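Local atomic coordinates of ORF 37 (Human herpesvirus 8 type M, PDB entry 3FHD), a protein that cuts single- and double-stranded DNA as an endo- and exonuclease and processes branched viral DNA intermediates so that unit-length genomes can be packaged. Residues L57-L63 with L84-Y88; F109-F114 with A128-M132; E361-L367 with T457-P463. All blocks are in the same frame, centred on the assembly; numbering follows the deposited sequence.

Contact 1 of 3, residues L57-L63 with L84-Y88; sequences LSFSKFL and LRMAY
Tyr-88 and Phe-59 bury more surface here than any other residues, and they meet ring to ring. Phe-59 sets its CD1 corner against the root of the tyrosine side chain, with Phe-59 CD1 3.5 Å from Tyr-88 CG; the ring planes stand 56° apart. Phe-59 CB sits almost squarely over the tyrosine face, a CH-pi contact of 4.1 Å to the ring centroid. The tyrosine reaches past the start of helix 59-64, and Tyr-88 OH donates to Leu-57 O at 2.6 Å, on a carbonyl lone pair and close to the plane of the phenol. A water accepts from Phe-59 N and gives a weak bond to Tyr-88 OH, so a backbone amide of the first turn, where the helix cannot supply an acceptor, is satisfied. Ser-58 is the N-cap of this helix, its OG taking the amide of Lys-61. The two short helical segments cross nearly at right angles, 99° between their directions, and Phe-59, Phe-62 and Tyr-88 form an aromatic cluster in the angle between helices 59-64 and 83-100. With CG anti to the backbone N (chi1 173°), Phe-62 lays a face over the start of Tyr-88, whose CA lies 4.2 Å from the ring centroid, while Leu-84 CD1 abuts its edge. Beyond it, Leu-63 CD2 and Leu-84 CD2 meet at 3.6 Å. The Phe-59 ring is covered on both faces: Leu-63 CD1 lies toward the rim of one, and Arg-85 CD stands over the centre of the opposite one, 4.2 Å from the centroid. The guanidinium itself is bound to Leu-160 O, Asp-162 O and Gln-231 OE1.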
loop_
_atom_site.group_PDB
_atom_site.type_symbol
_atom_site.label_atom_id
_atom_site.label_comp_id
_atom_site.label_asym_id
_atom_site.label_seq_id
_atom_site.Cartn_x
_atom_site.Cartn_y
_atom_site.Cartn_z
ATOM N N LEU A 57 -9.743 -15.666 11.510
ATOM C CA LEU A 57 -8.904 -16.491 10.632
ATOM C C LEU A 57 -7.510 -15.854 10.447
ATOM O O LEU A 57 -6.829 -16.125 9.476
ATOM C CB LEU A 57 -9.611 -16.700 9.293
ATOM C CG LEU A 57 -10.984 -17.432 9.362
ATOM C CD1 LEU A 57 -11.474 -17.765 7.958
ATOM C CD2 LEU A 57 -10.911 -18.685 10.196
ATOM N N SER A 58 -7.124 -14.998 11.390
ATOM C CA SER A 58 -5.855 -14.245 11.357
ATOM C C SER A 58 -4.622 -15.114 11.696
ATOM O O SER A 58 -4.744 -16.147 12.336
ATOM C CB SER A 58 -5.963 -13.091 12.370
ATOM O OG SER A 58 -5.976 -13.610 13.688
ATOM N N PHE A 59 -3.438 -14.657 11.322
ATOM C CA PHE A 59 -2.179 -15.307 11.713
ATOM C C PHE A 59 -2.078 -15.386 13.262
ATOM O O PHE A 59 -1.627 -16.382 13.794
ATOM C CB PHE A 59 -1.019 -14.478 11.153
ATOM C CG PHE A 59 0.375 -15.170 11.201
ATOM C CD1 PHE A 59 0.545 -16.499 10.859
ATOM C CD2 PHE A 59 1.512 -14.421 11.492
ATOM C CE1 PHE A 59 1.828 -17.118 10.899
ATOM C CE2 PHE A 59 2.824 -15.044 11.506
ATOM C CZ PHE A 59 2.959 -16.371 11.178
ATOM N N SER A 60 -2.486 -14.331 13.964
ATOM C CA SER A 60 -2.405 -14.298 15.438
ATOM C C SER A 60 -3.241 -15.416 16.067
ATOM O O SER A 60 -2.744 -16.148 16.940
ATOM C CB SER A 60 -2.787 -12.908 15.982
ATOM O OG SER A 60 -1.922 -11.892 15.444
ATOM N N LYS A 61 -4.493 -15.568 15.617
ATOM C CA LYS A 61 -5.358 -16.611 16.147
ATOM C C LYS A 61 -4.862 -18.008 15.740
ATOM O O LYS A 61 -4.989 -18.965 16.497
ATOM C CB LYS A 61 -6.808 -16.398 15.703
ATOM C CG LYS A 61 -7.475 -15.111 16.241
ATOM C CD LYS A 61 -7.575 -15.079 17.753
ATOM C CE LYS A 61 -8.639 -14.050 18.236
ATOM N NZ LYS A 61 -8.504 -12.685 17.591
ATOM N N PHE A 62 -4.328 -18.133 14.527
ATOM C CA PHE A 62 -3.615 -19.346 14.120
ATOM C C PHE A 62 -2.507 -19.743 15.158
ATOM O O PHE A 62 -2.478 -20.869 15.655
ATOM C CB PHE A 62 -3.065 -19.139 12.697
ATOM C CG PHE A 62 -2.163 -20.240 12.213
ATOM C CD1 PHE A 62 -2.693 -21.459 11.794
ATOM C CD2 PHE A 62 -0.801 -20.042 12.153
ATOM C CE1 PHE A 62 -1.845 -22.471 11.328
ATOM C CE2 PHE A 62 0.064 -21.048 11.695
ATOM C CZ PHE A 62 -0.462 -22.262 11.281
ATOM N N LEU A 63 -1.614 -18.814 15.499
ATOM C CA LEU A 63 -0.476 -19.122 16.357
ATOM C C LEU A 63 -0.877 -19.369 17.821
ATOM O O LEU A 63 -0.111 -19.972 18.606
ATOM C CB LEU A 63 0.565 -17.992 16.275
ATOM C CG LEU A 63 1.224 -17.773 14.920
ATOM C CD1 LEU A 63 2.208 -16.590 15.018
ATOM C CD2 LEU A 63 1.901 -19.054 14.452
ATOM N N LEU A 84 6.703 -20.460 8.559
ATOM C CA LEU A 84 5.463 -20.536 9.353
ATOM C C LEU A 84 4.327 -19.666 8.724
ATOM O O LEU A 84 3.143 -20.018 8.785
ATOM C CB LEU A 84 5.766 -20.158 10.812
ATOM C CG LEU A 84 4.640 -20.235 11.836
ATOM C CD1 LEU A 84 3.926 -21.604 11.793
ATOM C CD2 LEU A 84 5.178 -19.908 13.243
ATOM N N ARG A 85 4.710 -18.557 8.101
ATOM C CA ARG A 85 3.763 -17.712 7.340
ATOM C C ARG A 85 3.181 -18.479 6.121
ATOM O O ARG A 85 1.978 -18.364 5.850
ATOM C CB ARG A 85 4.472 -16.419 6.880
ATOM C CG ARG A 85 3.547 -15.400 6.213
ATOM C CD ARG A 85 2.492 -14.867 7.155
ATOM N NE ARG A 85 1.455 -14.124 6.412
ATOM C CZ ARG A 85 0.530 -13.343 6.964
ATOM N NH1 ARG A 85 0.546 -13.121 8.264
ATOM N NH2 ARG A 85 -0.375 -12.742 6.186
ATOM N N MET A 86 4.037 -19.237 5.421
ATOM C CA MET A 86 3.612 -20.117 4.303
ATOM C C MET A 86 2.625 -21.175 4.804
ATOM O O MET A 86 1.578 -21.374 4.192
ATOM C CB MET A 86 4.819 -20.798 3.621
ATOM C CG MET A 86 5.630 -19.867 2.713
ATOM S SD MET A 86 4.693 -19.033 1.402
ATOM C CE MET A 86 5.364 -17.445 1.637
ATOM N N ALA A 87 2.934 -21.795 5.950
ATOM C CA ALA A 87 2.031 -22.776 6.613
ATOM C C ALA A 87 0.654 -22.155 6.906
ATOM O O ALA A 87 -0.392 -22.753 6.594
ATOM C CB ALA A 87 2.661 -23.277 7.921
ATOM N N TYR A 88 0.660 -20.975 7.524
ATOM C CA TYR A 88 -0.575 -20.199 7.757
ATOM C C TYR A 88 -1.352 -19.941 6.463
ATOM O O TYR A 88 -2.576 -20.156 6.433
ATOM C CB TYR A 88 -0.263 -18.844 8.429
ATOM C CG TYR A 88 -1.443 -17.874 8.384
ATOM C CD1 TYR A 88 -2.596 -18.123 9.119
ATOM C CD2 TYR A 88 -1.400 -16.734 7.564
ATOM C CE1 TYR A 88 -3.713 -17.245 9.066
ATOM C CE2 TYR A 88 -2.509 -15.859 7.480
ATOM C CZ TYR A 88 -3.643 -16.118 8.260
ATOM O OH TYR A 88 -4.723 -15.262 8.182
HETATM O O HOH W 1 -2.937 -12.906 9.128
#

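Contact 2 of 3, residues F109-F114 with A128-M132; sequences FVDRVF and ACSQM
The C-terminal parts of helices 104-113 and 122-130 meet in a small sulfur-rich apolar contact of the helical part of this alkaline nuclease. Near the C-terminal end of helix 104-113 the chain makes a wide pi-type turn, in which Phe-109 O accepts from both Val-113 N and Phe-114 N. Val-113 is the residue most covered. Its two methyls face Met-132, whose side chain crosses the valine at about a right angle: Val-113 CG1 lies 3.5 Å from Met-132 CG, while Val-113 CG2 is 3.8 Å from the terminal methyl, Met-132 CE. The same CG1 also rests on the last turn of helix 122-130, 3.5 Å from Ala-128 O. The thioether is extended as far as SD and then bends (chi3 74°), which turns CE against Val-113 CG2.

On one flank Phe-114 meets Ala-128: the methyl Ala-128 CB touches the CD1 and CE1 corner of the ring obliquely, 3.5 Å from Phe-114 CD1. Cys-129 SG lies near the plane of that ring, at its edge. The other flank belongs to Phe-109, whose CE1 corner meets two sulfurs, Cys-129 SG at 3.8 Å and, farther off, Met-132 SD; both are oblique sulfur-aromatic contacts, the cysteine's 66° off the ring normal. Tyr-90 of helix 83-100 makes edge-to-face pairs with both phenylalanines, and Ile-140 of helix 134-147 touches Phe-109 and Met-132.

The polar link between the segments is a water. It donates to a carbonyl of each segment, 2.7 Å from Val-113 O and 2.6 Å from Ala-128 O, the latter also taking the amide of Gln-131.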
loop_
_atom_site.group_PDB
_atom_site.type_symbol
_atom_site.label_atom_id
_atom_site.label_comp_id
_atom_site.label_asym_id
_atom_site.label_seq_id
_atom_site.Cartn_x
_atom_site.Cartn_y
_atom_site.Cartn_z
ATOM N N PHE A 109 -0.128 -25.695 -3.183
ATOM C CA PHE A 109 0.492 -26.330 -2.037
ATOM C C PHE A 109 0.381 -27.828 -2.162
ATOM O O PHE A 109 1.385 -28.542 -2.138
ATOM C CB PHE A 109 -0.206 -25.912 -0.728
ATOM C CG PHE A 109 0.309 -24.619 -0.127
ATOM C CD1 PHE A 109 1.552 -24.569 0.507
ATOM C CD2 PHE A 109 -0.485 -23.454 -0.164
ATOM C CE1 PHE A 109 2.002 -23.353 1.066
ATOM C CE2 PHE A 109 -0.050 -22.249 0.401
ATOM C CZ PHE A 109 1.178 -22.193 1.010
ATOM N N VAL A 110 -0.847 -28.313 -2.296
ATOM C CA VAL A 110 -1.067 -29.765 -2.361
ATOM C C VAL A 110 -0.267 -30.430 -3.500
ATOM O O VAL A 110 0.449 -31.420 -3.276
ATOM C CB VAL A 110 -2.574 -30.118 -2.373
ATOM C CG1 VAL A 110 -2.806 -31.620 -2.648
ATOM C CG2 VAL A 110 -3.219 -29.731 -1.047
ATOM N N ASP A 111 -0.341 -29.874 -4.705
ATOM C CA ASP A 111 0.336 -30.482 -5.852
ATOM C C ASP A 111 1.862 -30.289 -5.927
ATOM O O ASP A 111 2.578 -31.204 -6.337
ATOM C CB ASP A 111 -0.278 -29.990 -7.160
ATOM C CG ASP A 111 -1.738 -30.395 -7.322
ATOM O OD1 ASP A 111 -2.105 -31.533 -6.957
ATOM O OD2 ASP A 111 -2.519 -29.569 -7.840
ATOM N N ARG A 112 2.357 -29.100 -5.590
ATOM C CA ARG A 112 3.757 -28.763 -5.851
ATOM C C ARG A 112 4.606 -28.723 -4.583
ATOM O O ARG A 112 5.827 -28.816 -4.648
ATOM C CB ARG A 112 3.867 -27.408 -6.562
ATOM C CG ARG A 112 3.220 -27.341 -7.959
ATOM C CD ARG A 112 3.908 -28.316 -8.913
ATOM N NE ARG A 112 3.002 -28.796 -9.950
ATOM C CZ ARG A 112 3.274 -29.812 -10.763
ATOM N NH1 ARG A 112 2.389 -30.166 -11.691
ATOM N NH2 ARG A 112 4.432 -30.473 -10.660
ATOM N N VAL A 113 3.968 -28.545 -3.439
ATOM C CA VAL A 113 4.715 -28.400 -2.185
ATOM C C VAL A 113 4.588 -29.675 -1.340
ATOM O O VAL A 113 5.532 -30.033 -0.643
ATOM C CB VAL A 113 4.291 -27.113 -1.380
ATOM C CG1 VAL A 113 5.076 -26.952 -0.040
ATOM C CG2 VAL A 113 4.439 -25.841 -2.229
ATOM N N PHE A 114 3.427 -30.337 -1.399
ATOM C CA PHE A 114 3.118 -31.461 -0.489
ATOM C C PHE A 114 3.229 -32.816 -1.179
ATOM O O PHE A 114 2.807 -33.823 -0.615
ATOM C CB PHE A 114 1.704 -31.361 0.122
ATOM C CG PHE A 114 1.436 -30.119 0.943
ATOM C CD1 PHE A 114 2.465 -29.292 1.408
ATOM C CD2 PHE A 114 0.117 -29.833 1.328
ATOM C CE1 PHE A 114 2.180 -28.149 2.179
ATOM C CE2 PHE A 114 -0.184 -28.696 2.111
ATOM C CZ PHE A 114 0.833 -27.856 2.530
ATOM N N ALA A 128 6.852 -29.312 5.150
ATOM C CA ALA A 128 6.772 -29.157 3.687
ATOM C C ALA A 128 6.988 -27.695 3.263
ATOM O O ALA A 128 7.675 -27.414 2.258
ATOM C CB ALA A 128 5.428 -29.676 3.167
ATOM N N CYS A 129 6.380 -26.773 4.009
ATOM C CA CYS A 129 6.623 -25.335 3.795
ATOM C C CYS A 129 8.075 -24.953 4.048
ATOM O O CYS A 129 8.635 -24.145 3.316
ATOM C CB CYS A 129 5.676 -24.481 4.637
ATOM S SG CYS A 129 3.996 -24.598 4.014
ATOM N N SER A 130 8.699 -25.566 5.064
ATOM C CA SER A 130 10.108 -25.317 5.328
ATOM C C SER A 130 11.012 -25.721 4.159
ATOM O O SER A 130 12.155 -25.232 4.049
ATOM C CB SER A 130 10.553 -26.055 6.594
ATOM O OG SER A 130 11.803 -25.536 7.011
ATOM N N GLN A 131 10.512 -26.620 3.307
ATOM C CA GLN A 131 11.286 -27.197 2.197
ATOM C C GLN A 131 11.028 -26.483 0.853
ATOM O O GLN A 131 11.588 -26.866 -0.187
ATOM C CB GLN A 131 10.986 -28.706 2.089
ATOM C CG GLN A 131 11.547 -29.542 3.237
ATOM C CD GLN A 131 10.896 -30.926 3.356
ATOM O OE1 GLN A 131 10.420 -31.493 2.369
ATOM N NE2 GLN A 131 10.884 -31.475 4.575
ATOM N N MET A 132 10.187 -25.445 0.869
ATOM C CA MET A 132 9.907 -24.665 -0.350
ATOM C C MET A 132 11.118 -23.847 -0.790
ATOM O O MET A 132 11.887 -23.412 0.035
ATOM C CB MET A 132 8.736 -23.693 -0.143
ATOM C CG MET A 132 7.419 -24.333 0.202
ATOM S SD MET A 132 6.158 -23.069 0.574
ATOM C CE MET A 132 5.849 -22.471 -1.095
HETATM O O HOH W 2 7.897 -29.087 0.241
#

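Contact 3 of 3, residues E361-L367 with T457-P463; sequences ESDVYVL and TLLIVTP
Strands 362-367 and 455-464 are antiparallel neighbours in the central mixed sheet of this PD-(D/E)XK-type nuclease. Backbone bonds come in reciprocal pairs: Asp-363 exchanges two with Val-461, and Tyr-365 two with Leu-459, of which Tyr-365 N to Leu-459 O is the shortest at 2.7 Å and nearly straight, 169° at the hydrogen. A fifth, Leu-367 N to Thr-457 O, comes from above the carbonyl plane, at the classic bulge in which Thr-457 and Leu-458 both face Phe-430 of strand 423-432. Weak CA-H...O contacts lie between, as from Ile-460 CA to Asp-363 O at 3.4 Å.

Apolar contacts cover both faces. Tyr-365 lies alongside Leu-459, Tyr-365 CD2 to Leu-459 CD2 4.0 Å, and its CE2 meets Val-461 CG2; helix 203-217 packs on this face. On the reverse face Leu-458 CD1 touches two valines, Val-364 CG1 at 3.7 Å and Val-366 CG2 at 3.9 Å, while Ile-460 lies beside Val-364.

Among the polar groups, Asp-363 OD1 makes salt bridges with Lys-384 and Arg-382 of strand 379-389. At one end Ser-362 OG and Thr-462 OG1 lie 2.7 Å apart, within hydrogen-bonding distance, and Ser-362 OG is also bonded to Leu-387 O. At the other end one water donates to both Leu-367 O and Thr-457 O, 2.7 Å from Thr-457 O.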
loop_
_atom_site.group_PDB
_atom_site.type_symbol
_atom_site.label_atom_id
_atom_site.label_comp_id
_atom_site.label_asym_id
_atom_site.label_seq_id
_atom_site.Cartn_x
_atom_site.Cartn_y
_atom_site.Cartn_z
ATOM N N GLU A 361 11.238 17.797 -10.130
ATOM C CA GLU A 361 10.053 18.535 -9.661
ATOM C C GLU A 361 8.719 17.791 -9.828
ATOM O O GLU A 361 8.616 16.837 -10.603
ATOM C CB GLU A 361 9.982 19.916 -10.330
ATOM C CG GLU A 361 11.206 20.781 -10.073
ATOM C CD GLU A 361 11.085 22.147 -10.720
ATOM O OE1 GLU A 361 10.834 22.197 -11.939
ATOM O OE2 GLU A 361 11.235 23.164 -10.009
ATOM N N SER A 362 7.706 18.237 -9.079
ATOM C CA SER A 362 6.339 17.713 -9.184
ATOM C C SER A 362 5.653 18.204 -10.464
ATOM O O SER A 362 5.904 19.314 -10.911
ATOM C CB SER A 362 5.512 18.162 -7.986
ATOM O OG SER A 362 5.862 17.465 -6.813
ATOM N N ASP A 363 4.799 17.372 -11.055
ATOM C CA ASP A 363 3.940 17.807 -12.151
ATOM C C ASP A 363 2.590 18.214 -11.583
ATOM O O ASP A 363 1.986 17.448 -10.827
ATOM C CB ASP A 363 3.735 16.685 -13.165
ATOM C CG ASP A 363 5.007 16.354 -13.940
ATOM O OD1 ASP A 363 5.621 17.276 -14.487
ATOM O OD2 ASP A 363 5.392 15.169 -14.005
ATOM N N VAL A 364 2.111 19.405 -11.949
ATOM C CA VAL A 364 0.770 19.822 -11.523
ATOM C C VAL A 364 -0.192 19.816 -12.718
ATOM O O VAL A 364 0.121 20.384 -13.732
ATOM C CB VAL A 364 0.796 21.216 -10.857
ATOM C CG1 VAL A 364 -0.616 21.626 -10.441
ATOM C CG2 VAL A 364 1.743 21.199 -9.657
ATOM N N TYR A 365 -1.357 19.174 -12.571
ATOM C CA TYR A 365 -2.377 19.099 -13.620
ATOM C C TYR A 365 -3.625 19.828 -13.158
ATOM O O TYR A 365 -4.293 19.409 -12.218
ATOM C CB TYR A 365 -2.751 17.648 -13.942
ATOM C CG TYR A 365 -1.584 16.813 -14.347
ATOM C CD1 TYR A 365 -1.232 16.710 -15.688
ATOM C CD2 TYR A 365 -0.792 16.167 -13.390
ATOM C CE1 TYR A 365 -0.153 15.947 -16.093
ATOM C CE2 TYR A 365 0.317 15.404 -13.782
ATOM C CZ TYR A 365 0.627 15.321 -15.151
ATOM O OH TYR A 365 1.704 14.581 -15.592
ATOM N N VAL A 366 -3.926 20.938 -13.804
ATOM C CA VAL A 366 -5.183 21.637 -13.549
ATOM C C VAL A 366 -6.229 20.996 -14.457
ATOM O O VAL A 366 -6.019 20.888 -15.668
ATOM C CB VAL A 366 -5.044 23.143 -13.829
ATOM C CG1 VAL A 366 -6.402 23.853 -13.681
ATOM C CG2 VAL A 366 -3.983 23.770 -12.906
ATOM N N LEU A 367 -7.349 20.550 -13.895
ATOM C CA LEU A 367 -8.332 19.869 -14.728
ATOM C C LEU A 367 -9.383 20.838 -15.252
ATOM O O LEU A 367 -9.647 21.859 -14.613
ATOM C CB LEU A 367 -8.981 18.705 -13.966
ATOM C CG LEU A 367 -7.995 17.710 -13.316
ATOM C CD1 LEU A 367 -8.677 16.822 -12.280
ATOM C CD2 LEU A 367 -7.288 16.873 -14.392
ATOM N N THR A 457 -10.450 18.517 -9.241
ATOM C CA THR A 457 -10.057 19.825 -9.741
ATOM C C THR A 457 -8.569 19.905 -10.080
ATOM O O THR A 457 -8.179 20.629 -10.997
ATOM C CB THR A 457 -10.353 20.946 -8.703
ATOM O OG1 THR A 457 -9.642 20.644 -7.497
ATOM C CG2 THR A 457 -11.855 21.057 -8.405
ATOM N N LEU A 458 -7.748 19.173 -9.331
ATOM C CA LEU A 458 -6.306 19.328 -9.395
ATOM C C LEU A 458 -5.637 18.013 -9.056
ATOM O O LEU A 458 -6.080 17.303 -8.143
ATOM C CB LEU A 458 -5.885 20.388 -8.387
ATOM C CG LEU A 458 -4.461 20.944 -8.308
ATOM C CD1 LEU A 458 -4.171 21.872 -9.496
ATOM C CD2 LEU A 458 -4.324 21.716 -6.971
ATOM N N LEU A 459 -4.572 17.704 -9.795
ATOM C CA LEU A 459 -3.748 16.515 -9.574
ATOM C C LEU A 459 -2.278 16.928 -9.477
ATOM O O LEU A 459 -1.759 17.640 -10.336
ATOM C CB LEU A 459 -3.967 15.483 -10.693
ATOM C CG LEU A 459 -3.223 14.132 -10.594
ATOM C CD1 LEU A 459 -3.732 13.287 -9.456
ATOM C CD2 LEU A 459 -3.295 13.356 -11.911
ATOM N N ILE A 460 -1.610 16.512 -8.412
ATOM C CA ILE A 460 -0.173 16.736 -8.294
ATOM C C ILE A 460 0.534 15.369 -8.253
ATOM O O ILE A 460 0.125 14.501 -7.493
ATOM C CB ILE A 460 0.143 17.539 -7.034
ATOM C CG1 ILE A 460 -0.617 18.897 -7.078
ATOM C CG2 ILE A 460 1.656 17.725 -6.888
ATOM C CD1 ILE A 460 -0.195 19.876 -6.007
ATOM N N VAL A 461 1.566 15.202 -9.079
ATOM C CA VAL A 461 2.341 13.969 -9.105
ATOM C C VAL A 461 3.752 14.325 -8.663
ATOM O O VAL A 461 4.413 15.174 -9.277
ATOM C CB VAL A 461 2.316 13.273 -10.502
ATOM C CG1 VAL A 461 3.205 12.014 -10.511
ATOM C CG2 VAL A 461 0.876 12.894 -10.908
ATOM N N THR A 462 4.181 13.690 -7.576
ATOM C CA THR A 462 5.451 13.949 -6.932
ATOM C C THR A 462 6.309 12.668 -6.952
ATOM O O THR A 462 5.878 11.641 -6.414
ATOM C CB THR A 462 5.200 14.422 -5.462
ATOM O OG1 THR A 462 4.384 15.611 -5.472
ATOM C CG2 THR A 462 6.502 14.729 -4.746
ATOM N N PRO A 463 7.513 12.720 -7.574
ATOM C CA PRO A 463 8.464 11.592 -7.554
ATOM C C PRO A 463 9.013 11.297 -6.144
ATOM O O PRO A 463 9.083 12.205 -5.288
ATOM C CB PRO A 463 9.598 12.055 -8.496
ATOM C CG PRO A 463 9.487 13.496 -8.569
ATOM C CD PRO A 463 8.030 13.848 -8.373
HETATM O O HOH W 3 -9.622 22.599 -12.248
#

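Along the chain the contacts follow in series, 1, 2, then 3. Contacts 1 and 2 belong to one helical assembly, their centres about 16 Å apart. Helix 83-100 joins them: opposite the face used in contact 1, Met-86 packs on Phe-109, Cys-129 and Met-132. Contact 3 lies on the other side of the chain's centre, about 42 Å and 47 Å from the centres of contacts 1 and 2, within the mixed sheet. That sheet also holds strand 262-269, which carries the magnesium-binding Glu-266 and Ile-267; the side chain of Leu-459 is about 11 Å from the bound ion. Contact 3 thus belongs to the sheet that carries metal ligands, whereas contacts 1 and 2 build helical packing remote from the metal.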